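Local coordinates for protein aspartate aminotransferase (Plasmodium falciparum, PDB 3K7Y) that probably catalyses the pyridoxal-phosphate-dependent transfer of an amino group between L-aspartate and 2-oxoglutarate, giving oxaloacetate and L-glutamate, at residues Y343-Y348 and L400-I405; E201-K206 and K237-S242; D50-A55 and M251-E256; I110-E115 and C279-K284. All blocks are in the same frame, centred on the assembly; numbering follows the deposited sequence.

Interaction 1: residues Y343-Y348 and L400-I405; sequences YDWNVY and LSLSQI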
loop_
_atom_site.group_PDB
_atom_site.type_symbol
_atom_site.label_atom_id
_atom_site.label_comp_id
_atom_site.label_asym_id
_atom_site.label_seq_id
_atom_site.Cartn_x
_atom_site.Cartn_y
_atom_site.Cartn_z
ATOM N N TYR A 343 16.138 9.767 -42.853
ATOM C CA TYR A 343 16.488 9.300 -41.504
ATOM C C TYR A 343 16.796 7.808 -41.458
ATOM O O TYR A 343 16.127 7.009 -42.101
ATOM C CB TYR A 343 15.338 9.567 -40.533
ATOM C CG TYR A 343 15.005 11.020 -40.322
ATOM C CD1 TYR A 343 15.805 11.836 -39.508
ATOM C CD2 TYR A 343 13.871 11.585 -40.914
ATOM C CE1 TYR A 343 15.493 13.186 -39.303
ATOM C CE2 TYR A 343 13.545 12.933 -40.712
ATOM C CZ TYR A 343 14.363 13.723 -39.907
ATOM O OH TYR A 343 14.047 15.047 -39.718
ATOM N N ASP A 344 17.791 7.421 -40.675
ATOM C CA ASP A 344 18.051 6.002 -40.487
ATOM C C ASP A 344 17.168 5.449 -39.355
ATOM O O ASP A 344 17.439 5.671 -38.165
ATOM C CB ASP A 344 19.545 5.728 -40.237
ATOM C CG ASP A 344 19.883 4.242 -40.252
ATOM O OD1 ASP A 344 18.998 3.429 -40.593
ATOM O OD2 ASP A 344 21.035 3.888 -39.920
ATOM N N TRP A 345 16.110 4.736 -39.741
ATOM C CA TRP A 345 15.197 4.143 -38.773
ATOM C C TRP A 345 15.647 2.765 -38.302
ATOM O O TRP A 345 15.014 2.183 -37.419
ATOM C CB TRP A 345 13.784 4.046 -39.343
ATOM C CG TRP A 345 13.177 5.366 -39.667
ATOM C CD1 TRP A 345 12.993 5.897 -40.916
ATOM C CD2 TRP A 345 12.665 6.338 -38.738
ATOM N NE1 TRP A 345 12.398 7.133 -40.824
ATOM C CE2 TRP A 345 12.188 7.430 -39.501
ATOM C CE3 TRP A 345 12.565 6.393 -37.337
ATOM C CZ2 TRP A 345 11.617 8.568 -38.909
ATOM C CZ3 TRP A 345 11.997 7.523 -36.749
ATOM C CH2 TRP A 345 11.532 8.597 -37.538
ATOM N N ASN A 346 16.733 2.247 -38.877
ATOM C CA ASN A 346 17.216 0.903 -38.541
ATOM C C ASN A 346 17.804 0.795 -37.118
ATOM O O ASN A 346 17.884 -0.298 -36.542
ATOM C CB ASN A 346 18.243 0.450 -39.580
ATOM C CG ASN A 346 17.960 -0.945 -40.112
ATOM O OD1 ASN A 346 17.346 -1.097 -41.165
ATOM N ND2 ASN A 346 18.403 -1.969 -39.389
ATOM N N VAL A 347 18.187 1.936 -36.552
ATOM C CA VAL A 347 18.913 1.967 -35.297
ATOM C C VAL A 347 17.998 1.874 -34.077
ATOM O O VAL A 347 18.467 1.831 -32.938
ATOM C CB VAL A 347 19.775 3.227 -35.182
ATOM C CG1 VAL A 347 20.923 2.965 -34.204
ATOM C CG2 VAL A 347 20.312 3.638 -36.547
ATOM N N TYR A 348 16.696 1.834 -34.307
ATOM C CA TYR A 348 15.762 1.785 -33.204
ATOM C C TYR A 348 15.179 0.399 -33.045
ATOM O O TYR A 348 14.324 0.176 -32.184
ATOM C CB TYR A 348 14.617 2.761 -33.429
ATOM C CG TYR A 348 15.007 4.199 -33.624
ATOM C CD1 TYR A 348 15.136 5.052 -32.545
ATOM C CD2 TYR A 348 15.210 4.706 -34.887
ATOM C CE1 TYR A 348 15.482 6.361 -32.715
ATOM C CE2 TYR A 348 15.568 6.025 -35.073
ATOM C CZ TYR A 348 15.698 6.849 -33.978
ATOM O OH TYR A 348 16.045 8.171 -34.161
ATOM N N LEU A 400 4.628 12.969 -42.193
ATOM C CA LEU A 400 3.894 14.198 -42.525
ATOM C C LEU A 400 4.290 15.275 -41.542
ATOM O O LEU A 400 4.708 16.388 -41.910
ATOM C CB LEU A 400 2.376 13.963 -42.432
ATOM C CG LEU A 400 1.435 14.989 -43.077
ATOM C CD1 LEU A 400 0.027 14.409 -43.248
ATOM C CD2 LEU A 400 1.389 16.293 -42.300
ATOM N N SER A 401 4.169 14.902 -40.277
ATOM C CA SER A 401 4.446 15.811 -39.202
ATOM C C SER A 401 5.910 16.205 -39.153
ATOM O O SER A 401 6.241 17.362 -38.884
ATOM C CB SER A 401 4.050 15.199 -37.899
ATOM O OG SER A 401 3.819 16.256 -37.024
ATOM N N LEU A 402 6.787 15.249 -39.437
ATOM C CA LEU A 402 8.208 15.518 -39.413
ATOM C C LEU A 402 8.625 16.515 -40.474
ATOM O O LEU A 402 9.510 17.341 -40.240
ATOM C CB LEU A 402 8.997 14.226 -39.546
ATOM C CG LEU A 402 9.474 13.756 -38.177
ATOM C CD1 LEU A 402 9.874 12.287 -38.184
ATOM C CD2 LEU A 402 10.618 14.653 -37.717
ATOM N N SER A 403 7.964 16.451 -41.628
ATOM C CA SER A 403 8.344 17.266 -42.770
ATOM C C SER A 403 8.010 18.744 -42.601
ATOM O O SER A 403 8.607 19.583 -43.274
ATOM C CB SER A 403 7.722 16.728 -44.049
ATOM O OG SER A 403 7.614 17.756 -45.030
ATOM N N GLN A 404 7.066 19.070 -41.718
ATOM C CA GLN A 404 6.767 20.474 -41.439
ATOM C C GLN A 404 7.871 21.126 -40.604
ATOM O O GLN A 404 7.595 21.670 -39.533
ATOM C CB GLN A 404 5.451 20.633 -40.683
ATOM C CG GLN A 404 4.210 20.110 -41.365
ATOM C CD GLN A 404 2.942 20.519 -40.624
ATOM O OE1 GLN A 404 3.008 21.124 -39.552
ATOM N NE2 GLN A 404 1.783 20.196 -41.200
ATOM N N ILE A 405 9.119 21.050 -41.070
ATOM C CA ILE A 405 10.232 21.786 -40.440
ATOM C C ILE A 405 11.408 21.992 -41.406
ATOM O O ILE A 405 11.490 22.975 -42.171
ATOM C CB ILE A 405 10.723 21.139 -39.109
ATOM C CG1 ILE A 405 9.733 20.066 -38.614
ATOM C CG2 ILE A 405 11.040 22.233 -38.083
ATOM C CD1 ILE A 405 9.300 20.197 -37.191
ATOM O OXT ILE A 405 12.307 21.150 -41.426
#

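Interaction 2: residues E201-K206 and K237-S242; sequences EIVLHK and KNIAFS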
loop_
_atom_site.group_PDB
_atom_site.type_symbol
_atom_site.label_atom_id
_atom_site.label_comp_id
_atom_site.label_asym_id
_atom_site.label_seq_id
_atom_site.Cartn_x
_atom_site.Cartn_y
_atom_site.Cartn_z
ATOM N N GLU A 201 34.014 -6.196 -12.033
ATOM C CA GLU A 201 35.334 -5.825 -11.533
ATOM C C GLU A 201 35.364 -4.431 -10.914
ATOM O O GLU A 201 35.961 -4.245 -9.848
ATOM C CB GLU A 201 36.417 -5.963 -12.598
ATOM C CG GLU A 201 37.795 -5.947 -11.962
ATOM C CD GLU A 201 38.878 -6.493 -12.860
ATOM O OE1 GLU A 201 39.893 -6.982 -12.309
ATOM O OE2 GLU A 201 38.712 -6.429 -14.105
ATOM N N ILE A 202 34.725 -3.473 -11.592
ATOM C CA ILE A 202 34.582 -2.092 -11.103
ATOM C C ILE A 202 33.827 -2.065 -9.776
ATOM O O ILE A 202 34.273 -1.453 -8.800
ATOM C CB ILE A 202 33.816 -1.184 -12.109
ATOM C CG1 ILE A 202 34.430 -1.254 -13.514
ATOM C CG2 ILE A 202 33.736 0.268 -11.590
ATOM C CD1 ILE A 202 33.887 -0.192 -14.475
ATOM N N VAL A 203 32.680 -2.737 -9.759
ATOM C CA VAL A 203 31.820 -2.806 -8.582
ATOM C C VAL A 203 32.546 -3.433 -7.399
ATOM O O VAL A 203 32.320 -3.029 -6.263
ATOM C CB VAL A 203 30.509 -3.576 -8.886
ATOM C CG1 VAL A 203 29.700 -3.835 -7.610
ATOM C CG2 VAL A 203 29.679 -2.813 -9.889
ATOM N N LEU A 204 33.419 -4.403 -7.670
ATOM C CA LEU A 204 34.236 -5.027 -6.625
ATOM C C LEU A 204 35.322 -4.103 -6.071
ATOM O O LEU A 204 35.538 -4.053 -4.858
ATOM C CB LEU A 204 34.874 -6.318 -7.129
ATOM C CG LEU A 204 33.976 -7.547 -7.116
ATOM C CD1 LEU A 204 34.516 -8.593 -8.078
ATOM C CD2 LEU A 204 33.841 -8.109 -5.713
ATOM N N HIS A 205 36.006 -3.386 -6.958
ATOM C CA HIS A 205 37.045 -2.458 -6.535
ATOM C C HIS A 205 36.460 -1.300 -5.739
ATOM O O HIS A 205 36.994 -0.944 -4.690
ATOM C CB HIS A 205 37.869 -1.942 -7.723
ATOM C CG HIS A 205 39.108 -1.197 -7.320
ATOM N ND1 HIS A 205 39.390 0.079 -7.764
ATOM C CD2 HIS A 205 40.133 -1.544 -6.503
ATOM C CE1 HIS A 205 40.539 0.481 -7.248
ATOM N NE2 HIS A 205 41.010 -0.485 -6.476
ATOM N N LYS A 206 35.355 -0.736 -6.223
ATOM C CA LYS A 206 34.759 0.451 -5.603
ATOM C C LYS A 206 33.749 0.115 -4.495
ATOM O O LYS A 206 33.227 1.011 -3.809
ATOM C CB LYS A 206 34.090 1.330 -6.662
ATOM C CG LYS A 206 34.940 1.622 -7.884
ATOM C CD LYS A 206 35.031 3.101 -8.125
ATOM C CE LYS A 206 36.220 3.655 -7.395
ATOM N NZ LYS A 206 35.903 4.993 -6.859
ATOM N N LYS A 237 30.695 -15.443 -7.376
ATOM C CA LYS A 237 31.657 -14.558 -6.701
ATOM C C LYS A 237 30.876 -13.465 -5.966
ATOM O O LYS A 237 30.825 -12.311 -6.382
ATOM C CB LYS A 237 32.737 -14.015 -7.660
ATOM C CG LYS A 237 34.065 -14.846 -7.658
ATOM C CD LYS A 237 34.015 -16.119 -8.543
ATOM C CE LYS A 237 34.962 -17.234 -8.053
ATOM N NZ LYS A 237 36.412 -16.886 -8.076
ATOM N N ASN A 238 30.277 -13.885 -4.859
ATOM C CA ASN A 238 29.188 -13.177 -4.219
ATOM C C ASN A 238 29.419 -11.726 -3.863
ATOM O O ASN A 238 30.311 -11.401 -3.087
ATOM C CB ASN A 238 28.672 -13.958 -3.001
ATOM C CG ASN A 238 29.766 -14.351 -2.036
ATOM O OD1 ASN A 238 30.719 -13.610 -1.801
ATOM N ND2 ASN A 238 29.621 -15.527 -1.454
ATOM N N ILE A 239 28.606 -10.858 -4.453
ATOM C CA ILE A 239 28.541 -9.451 -4.075
ATOM C C ILE A 239 27.142 -9.225 -3.500
ATOM O O ILE A 239 26.216 -9.983 -3.814
ATOM C CB ILE A 239 28.792 -8.487 -5.281
ATOM C CG1 ILE A 239 29.843 -9.047 -6.251
ATOM C CG2 ILE A 239 29.218 -7.106 -4.776
ATOM C CD1 ILE A 239 30.013 -8.248 -7.537
ATOM N N ALA A 240 26.992 -8.206 -2.650
ATOM C CA ALA A 240 25.691 -7.869 -2.048
ATOM C C ALA A 240 24.978 -6.720 -2.786
ATOM O O ALA A 240 25.629 -5.836 -3.353
ATOM C CB ALA A 240 25.864 -7.545 -0.580
ATOM N N PHE A 241 23.647 -6.739 -2.791
ATOM C CA PHE A 241 22.877 -5.741 -3.536
ATOM C C PHE A 241 21.392 -5.800 -3.178
ATOM O O PHE A 241 21.009 -6.475 -2.224
ATOM C CB PHE A 241 23.075 -5.953 -5.041
ATOM C CG PHE A 241 22.822 -7.366 -5.489
ATOM C CD1 PHE A 241 23.873 -8.204 -5.796
ATOM C CD2 PHE A 241 21.523 -7.855 -5.600
ATOM C CE1 PHE A 241 23.639 -9.502 -6.205
ATOM C CE2 PHE A 241 21.282 -9.147 -6.000
ATOM C CZ PHE A 241 22.337 -9.972 -6.302
ATOM N N SER A 242 20.559 -5.105 -3.944
ATOM C CA SER A 242 19.125 -5.105 -3.697
ATOM C C SER A 242 18.328 -5.202 -4.974
ATOM O O SER A 242 18.786 -4.770 -6.043
ATOM C CB SER A 242 18.713 -3.846 -2.960
ATOM O OG SER A 242 19.005 -3.985 -1.602
#

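Interaction 3: residues D50-A55 and M251-E256; sequences DSVLNA and MSLYGE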
loop_
_atom_site.group_PDB
_atom_site.type_symbol
_atom_site.label_atom_id
_atom_site.label_comp_id
_atom_site.label_asym_id
_atom_site.label_seq_id
_atom_site.Cartn_x
_atom_site.Cartn_y
_atom_site.Cartn_z
ATOM N N ASP A 50 -4.172 -16.229 -19.227
ATOM C CA ASP A 50 -5.160 -17.210 -18.789
ATOM C C ASP A 50 -4.680 -17.875 -17.510
ATOM O O ASP A 50 -5.473 -18.153 -16.613
ATOM C CB ASP A 50 -5.416 -18.262 -19.874
ATOM C CG ASP A 50 -6.464 -17.822 -20.889
ATOM O OD1 ASP A 50 -6.360 -16.702 -21.433
ATOM O OD2 ASP A 50 -7.392 -18.613 -21.153
ATOM N N SER A 51 -3.373 -18.119 -17.435
ATOM C CA SER A 51 -2.726 -18.586 -16.206
ATOM C C SER A 51 -3.152 -17.740 -15.014
ATOM O O SER A 51 -3.459 -18.261 -13.947
ATOM C CB SER A 51 -1.204 -18.525 -16.348
ATOM O OG SER A 51 -0.750 -19.386 -17.374
ATOM N N VAL A 52 -3.175 -16.427 -15.220
ATOM C CA VAL A 52 -3.551 -15.473 -14.185
ATOM C C VAL A 52 -5.032 -15.546 -13.844
ATOM O O VAL A 52 -5.388 -15.549 -12.666
ATOM C CB VAL A 52 -3.128 -14.036 -14.552
ATOM C CG1 VAL A 52 -3.937 -13.019 -13.775
ATOM C CG2 VAL A 52 -1.635 -13.848 -14.293
ATOM N N LEU A 53 -5.886 -15.625 -14.865
ATOM C CA LEU A 53 -7.318 -15.834 -14.645
ATOM C C LEU A 53 -7.596 -17.146 -13.897
ATOM O O LEU A 53 -8.559 -17.242 -13.130
ATOM C CB LEU A 53 -8.107 -15.801 -15.964
ATOM C CG LEU A 53 -8.196 -14.557 -16.863
ATOM C CD1 LEU A 53 -9.413 -14.633 -17.776
ATOM C CD2 LEU A 53 -8.241 -13.268 -16.075
ATOM N N ASN A 54 -6.748 -18.147 -14.120
ATOM C CA ASN A 54 -6.889 -19.430 -13.444
ATOM C C ASN A 54 -6.343 -19.406 -12.017
ATOM O O ASN A 54 -6.959 -19.956 -11.104
ATOM C CB ASN A 54 -6.263 -20.555 -14.271
ATOM C CG ASN A 54 -7.001 -20.795 -15.584
ATOM O OD1 ASN A 54 -6.464 -21.421 -16.497
ATOM N ND2 ASN A 54 -8.230 -20.291 -15.687
ATOM N N ALA A 55 -5.199 -18.759 -11.824
ATOM C CA ALA A 55 -4.693 -18.513 -10.481
ATOM C C ALA A 55 -5.780 -17.819 -9.654
ATOM O O ALA A 55 -6.035 -18.198 -8.510
ATOM C CB ALA A 55 -3.414 -17.681 -10.524
ATOM N N MET A 251 3.038 -10.517 -15.059
ATOM C CA MET A 251 1.815 -11.277 -14.891
ATOM C C MET A 251 0.601 -10.505 -15.376
ATOM O O MET A 251 -0.530 -10.923 -15.142
ATOM C CB MET A 251 1.607 -11.552 -13.419
ATOM C CG MET A 251 2.112 -12.847 -12.958
ATOM S SD MET A 251 3.665 -12.591 -12.153
ATOM C CE MET A 251 3.980 -14.259 -11.561
ATOM N N SER A 252 0.829 -9.362 -16.020
ATOM C CA SER A 252 -0.245 -8.433 -16.383
ATOM C C SER A 252 -1.095 -8.011 -15.172
ATOM O O SER A 252 -2.270 -7.667 -15.339
ATOM C CB SER A 252 -1.153 -9.050 -17.445
ATOM O OG SER A 252 -2.173 -9.818 -16.804
ATOM N N LEU A 253 -0.507 -8.060 -13.973
ATOM C CA LEU A 253 -1.170 -7.674 -12.716
ATOM C C LEU A 253 -1.004 -6.192 -12.438
ATOM O O LEU A 253 -0.230 -5.793 -11.558
ATOM C CB LEU A 253 -0.556 -8.416 -11.529
ATOM C CG LEU A 253 -0.648 -9.922 -11.363
ATOM C CD1 LEU A 253 0.167 -10.332 -10.141
ATOM C CD2 LEU A 253 -2.088 -10.370 -11.251
ATOM N N TYR A 254 -1.720 -5.358 -13.164
ATOM C CA TYR A 254 -1.487 -3.938 -13.030
ATOM C C TYR A 254 -2.038 -3.403 -11.703
ATOM O O TYR A 254 -1.269 -3.088 -10.778
ATOM C CB TYR A 254 -2.015 -3.202 -14.255
ATOM C CG TYR A 254 -1.272 -3.596 -15.529
ATOM C CD1 TYR A 254 -0.097 -2.944 -15.907
ATOM C CD2 TYR A 254 -1.735 -4.622 -16.346
ATOM C CE1 TYR A 254 0.587 -3.305 -17.067
ATOM C CE2 TYR A 254 -1.063 -4.984 -17.494
ATOM C CZ TYR A 254 0.094 -4.324 -17.855
ATOM O OH TYR A 254 0.757 -4.693 -19.008
ATOM N N GLY A 255 -3.360 -3.356 -11.589
ATOM C CA GLY A 255 -4.006 -2.816 -10.395
ATOM C C GLY A 255 -3.828 -3.619 -9.122
ATOM O O GLY A 255 -4.113 -3.118 -8.039
ATOM N N GLU A 256 -3.375 -4.864 -9.236
ATOM C CA GLU A 256 -3.187 -5.697 -8.058
ATOM C C GLU A 256 -2.054 -5.160 -7.183
ATOM O O GLU A 256 -1.984 -5.439 -5.979
ATOM C CB GLU A 256 -2.904 -7.131 -8.488
ATOM C CG GLU A 256 -4.061 -8.137 -8.372
ATOM C CD GLU A 256 -5.440 -7.517 -8.161
ATOM O OE1 GLU A 256 -5.711 -6.993 -7.053
ATOM O OE2 GLU A 256 -6.266 -7.605 -9.091
#

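Interaction 4: residues I110-E115 and C279-K284; sequences IFVLLE and CFIVRK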
loop_
_atom_site.group_PDB
_atom_site.type_symbol
_atom_site.label_atom_id
_atom_site.label_comp_id
_atom_site.label_asym_id
_atom_site.label_seq_id
_atom_site.Cartn_x
_atom_site.Cartn_y
_atom_site.Cartn_z
ATOM N N ILE A 110 10.386 0.142 -4.235
ATOM C CA ILE A 110 11.383 1.190 -4.374
ATOM C C ILE A 110 11.271 2.056 -3.139
ATOM O O ILE A 110 12.230 2.189 -2.373
ATOM C CB ILE A 110 11.194 2.040 -5.658
ATOM C CG1 ILE A 110 11.503 1.211 -6.908
ATOM C CG2 ILE A 110 12.083 3.290 -5.635
ATOM C CD1 ILE A 110 10.719 1.691 -8.172
ATOM N N PHE A 111 10.088 2.606 -2.911
ATOM C CA PHE A 111 9.942 3.532 -1.791
ATOM C C PHE A 111 10.305 2.986 -0.414
ATOM O O PHE A 111 10.964 3.705 0.317
ATOM C CB PHE A 111 8.583 4.206 -1.779
ATOM C CG PHE A 111 7.656 3.697 -0.752
ATOM C CD1 PHE A 111 6.514 3.019 -1.127
ATOM C CD2 PHE A 111 7.889 3.947 0.601
ATOM C CE1 PHE A 111 5.604 2.582 -0.163
ATOM C CE2 PHE A 111 7.008 3.518 1.571
ATOM C CZ PHE A 111 5.859 2.829 1.193
ATOM N N VAL A 112 9.923 1.754 -0.054
ATOM C CA VAL A 112 10.314 1.245 1.276
ATOM C C VAL A 112 11.824 1.196 1.382
ATOM O O VAL A 112 12.386 1.497 2.442
ATOM C CB VAL A 112 9.766 -0.165 1.678
ATOM C CG1 VAL A 112 10.320 -0.571 3.072
ATOM C CG2 VAL A 112 8.240 -0.198 1.725
ATOM N N LEU A 113 12.478 0.826 0.281
ATOM C CA LEU A 113 13.938 0.780 0.252
ATOM C C LEU A 113 14.559 2.149 0.428
ATOM O O LEU A 113 15.580 2.288 1.102
ATOM C CB LEU A 113 14.438 0.168 -1.040
ATOM C CG LEU A 113 15.942 0.151 -1.220
ATOM C CD1 LEU A 113 16.620 -0.671 -0.119
ATOM C CD2 LEU A 113 16.239 -0.427 -2.581
ATOM N N LEU A 114 13.949 3.160 -0.175
ATOM C CA LEU A 114 14.459 4.508 0.001
ATOM C C LEU A 114 14.230 4.945 1.439
ATOM O O LEU A 114 15.114 5.533 2.064
ATOM C CB LEU A 114 13.838 5.473 -0.998
ATOM C CG LEU A 114 14.223 5.314 -2.473
ATOM C CD1 LEU A 114 13.326 6.168 -3.322
ATOM C CD2 LEU A 114 15.648 5.709 -2.711
ATOM N N GLU A 115 13.064 4.619 1.985
ATOM C CA GLU A 115 12.822 4.901 3.399
ATOM C C GLU A 115 13.889 4.182 4.203
ATOM O O GLU A 115 14.345 4.686 5.227
ATOM C CB GLU A 115 11.414 4.494 3.866
ATOM C CG GLU A 115 10.281 5.388 3.408
ATOM C CD GLU A 115 10.419 6.859 3.819
ATOM O OE1 GLU A 115 9.424 7.612 3.677
ATOM O OE2 GLU A 115 11.504 7.296 4.268
ATOM N N CYS A 279 9.991 -4.268 8.820
ATOM C CA CYS A 279 8.668 -4.326 9.454
ATOM C C CYS A 279 8.399 -3.035 10.181
ATOM O O CYS A 279 7.342 -2.420 10.032
ATOM C CB CYS A 279 8.581 -5.486 10.435
ATOM S SG CYS A 279 8.642 -7.061 9.600
ATOM N N PHE A 280 9.390 -2.629 10.953
ATOM C CA PHE A 280 9.351 -1.365 11.630
ATOM C C PHE A 280 8.978 -0.252 10.656
ATOM O O PHE A 280 7.906 0.346 10.776
ATOM C CB PHE A 280 10.702 -1.088 12.261
ATOM C CG PHE A 280 10.713 0.130 13.097
ATOM C CD1 PHE A 280 11.113 1.353 12.556
ATOM C CD2 PHE A 280 10.298 0.073 14.428
ATOM C CE1 PHE A 280 11.121 2.502 13.338
ATOM C CE2 PHE A 280 10.297 1.210 15.214
ATOM C CZ PHE A 280 10.705 2.434 14.669
ATOM N N ILE A 281 9.852 0.017 9.692
ATOM C CA ILE A 281 9.562 1.008 8.654
ATOM C C ILE A 281 8.142 0.899 8.067
ATOM O O ILE A 281 7.428 1.903 8.004
ATOM C CB ILE A 281 10.624 0.998 7.549
ATOM C CG1 ILE A 281 11.876 1.720 8.053
ATOM C CG2 ILE A 281 10.111 1.678 6.303
ATOM C CD1 ILE A 281 13.142 1.419 7.261
ATOM N N VAL A 282 7.726 -0.307 7.677
ATOM C CA VAL A 282 6.402 -0.505 7.084
ATOM C C VAL A 282 5.249 -0.042 7.992
ATOM O O VAL A 282 4.207 0.385 7.486
ATOM C CB VAL A 282 6.172 -1.977 6.677
ATOM C CG1 VAL A 282 4.741 -2.180 6.131
ATOM C CG2 VAL A 282 7.208 -2.421 5.667
ATOM N N ARG A 283 5.455 -0.120 9.314
ATOM C CA ARG A 283 4.425 0.173 10.317
ATOM C C ARG A 283 4.117 1.652 10.547
ATOM O O ARG A 283 3.103 1.978 11.177
ATOM C CB ARG A 283 4.782 -0.453 11.653
ATOM C CG ARG A 283 4.371 -1.896 11.797
ATOM C CD ARG A 283 3.998 -2.194 13.248
ATOM N NE ARG A 283 2.694 -1.609 13.623
ATOM C CZ ARG A 283 1.674 -2.296 14.153
ATOM N NH1 ARG A 283 1.799 -3.601 14.398
ATOM N NH2 ARG A 283 0.535 -1.675 14.469
ATOM N N LYS A 284 4.983 2.546 10.069
ATOM C CA LYS A 284 4.654 3.977 10.055
ATOM C C LYS A 284 4.031 4.360 8.715
ATOM O O LYS A 284 3.974 5.549 8.389
ATOM C CB LYS A 284 5.880 4.856 10.288
ATOM C CG LYS A 284 7.072 4.124 10.859
ATOM C CD LYS A 284 8.283 5.029 11.031
ATOM C CE LYS A 284 9.213 4.451 12.102
ATOM N NZ LYS A 284 10.397 5.302 12.464
#

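Interaction 1: residues Y343-Y348 and L400-I405
L402 reaches out from helix 390-403 and sends one methyl to each of two aromatic side chains, Y343 and W345. Its CD1 lies at the edge of the indole, near the ring plane, with W345 CH2 4.1 Å from L402 CD1. Its CD2 goes to the phenol end of the tyrosine, where Y343 OH is 4.0 Å from L402 CD2. The tyrosine and leucine side chains meet at a slant, whereas the indole and the leucine come from opposite directions. Both aromatic residues set CG beside the backbone N and trans to the carbonyl carbon (chi1 -64° in Y343, -63° in W345). Both CB atoms point toward the helix. Y343 CB also covers part of one indole face, 3.7 Å above the plane and near the rim. The loop is turned locally by D344: its OD1 accepts from N346 N at 3.1 Å, an Asx turn, with the donor 51° out of the carboxylate plane. The contact is apolar and lies away from the cofactor site. It joins the loop between helix 304-335 and strand 355-357 to the C-terminal helix. Helix 304-335 backs the indole with F329 and L332, and L360 packs on Y343.

Interaction 2: residues E201-K206 and K237-S242
K206 NZ, two residues beyond the L204 that touches I239, is held by several oxygens. It bonds to P172 O, and more weakly to R169 O and N173 OD1. This ties K206 to the last turn of helix 161-170 and the loop after it. The contact itself lies on another side of the helix and is apolar. I239 is met by two successive helix residues. L204 CG is 4.0 Å from I239 CD1, and the leucine and isoleucine cross at a slant. L204 CD2 also lies 4.1 Å from I239 CG1, so the two branches lie against each other. V203 adds a looser touch, with V203 CG1 4.4 Å from I239 CG2. The chi1 of I239 (-36°) places CG1 beside the backbone N, which leaves CG2 for V203 and CD1 for L204. The CB of V203 and that of I239 both point toward the opposite segment; L204 reaches it with its end. F234 of helix 229-235 packs on both V203 and I239 and joins the cluster. Helix 193-206 is the crossover between parallel strands 176-179 and 209-214, a beta-alpha-beta unit. I239 stands just ahead of strand 241-246, the next parallel strand of the large mixed sheet. I239 O bonds to Y92 OH, so its backbone is anchored by a polar bond while its side chain is apolar. Between 201-206 and 237-242 the join is therefore hydrophobic, while the polar ties of K206 and of I239 O go to other parts of the fold.

Interaction 3: residues D50-A55 and M251-E256
V52 of helix 50-62 packs on M251 and L253, in the loop that follows K249 in this fold-type I aminotransferase. K249, S248 and S246 bind pyridoxal phosphate, and the L253 side chain is about 8 Å from the bound cofactor.

The apolar contacts come from the two branches of one valine. CG1 stands trans to the backbone N of V52 (chi1 159°) and meets L253, with V52 CG1 4.1 Å from L253 CD2. CG2 faces the other residue, V52 CG2 lying 4.1 Å from M251 CB. The valine and methionine side chains cross at about a right angle. The methionine bends at chi2 (101°), and its end leads away from the helix. L300 of helix 291-302 packs on both V52 and M251. W310 of helix 304-335 also packs on M251.

The polar contacts hold each segment rather than bridging them. S51 OG bonds to E313 OE1. L253 O bonds to the hydroxyl of S248, a cofactor-binding residue.

The second subunit also borders the contact. K66 of the second subunit packs on V52 and on L253. Y68 of that subunit, a cofactor-binding residue, meets the Y254 ring edge-to-face. E256 OE1 bonds to H292 N of the second subunit.

Next to the contact, S252 OG donates to the carbonyl of the residue before it, M251 O, at 2.6 Å, with the donor 19° from the carbonyl plane.

Interaction 4: residues I110-E115 and C279-K284
V112 turns CG1 trans to its backbone N (chi1 178°), and I281 places CG2 in the same relation to its own N. These two methyls meet, V112 CG1 being 3.9 Å from I281 CG2. The contact joins two helices of the large cofactor-binding domain of this fold-type I enzyme, 105-118 and 268-283. Their segments 110-115 and 279-283 cross steeply, at 108° between N-to-C directions, with a closest approach of the axes of 10.2 Å. I281 CG2 fits between two residues one turn apart on helix 105-118, since it is also 3.9 Å from E115 CB. V282 gives a looser touch, with V112 CG1 4.5 Å from V282 CG2. E115 contributes its aliphatic part here. Its chain bends at chi2 (-58°) and its end leads away, toward a long, weak ion pair with R142. The same helix begins at the cofactor: G105, G106 and T107 line the pocket, and I110 touches pyridoxal phosphate. The second subunit adds to the packing: F285 of that subunit meets the F111 ring edge-to-face and also packs on E115. R283 NH2 bonds to N134 OD1 of the second subunit. The other branch of I281 ends at the E115 backbone, I281 CD1 lying 4.0 Å from E115 O.

Interactions 2, 3 and 4 each involve a strand of the large mixed sheet, or a helix or loop beside it, while interaction 1 lies apart near the C terminus. Its centre is about 42 Å, 38 Å and 45 Å from those of interactions 2, 3 and 4. Interaction 1 also comes after all the others along the chain. Interactions 3 and 4 cross in sequence, and interaction 2 is nested within both loops. Interactions 2 and 4 have centres about 25 Å apart and touch, with S242 CB 4.2 Å from L113 CD2; strand 241-246 thus packs against helix 105-118. Interactions 2, 3 and 4 all touch the second subunit, and 3 and 4 border the active site of the homodimer.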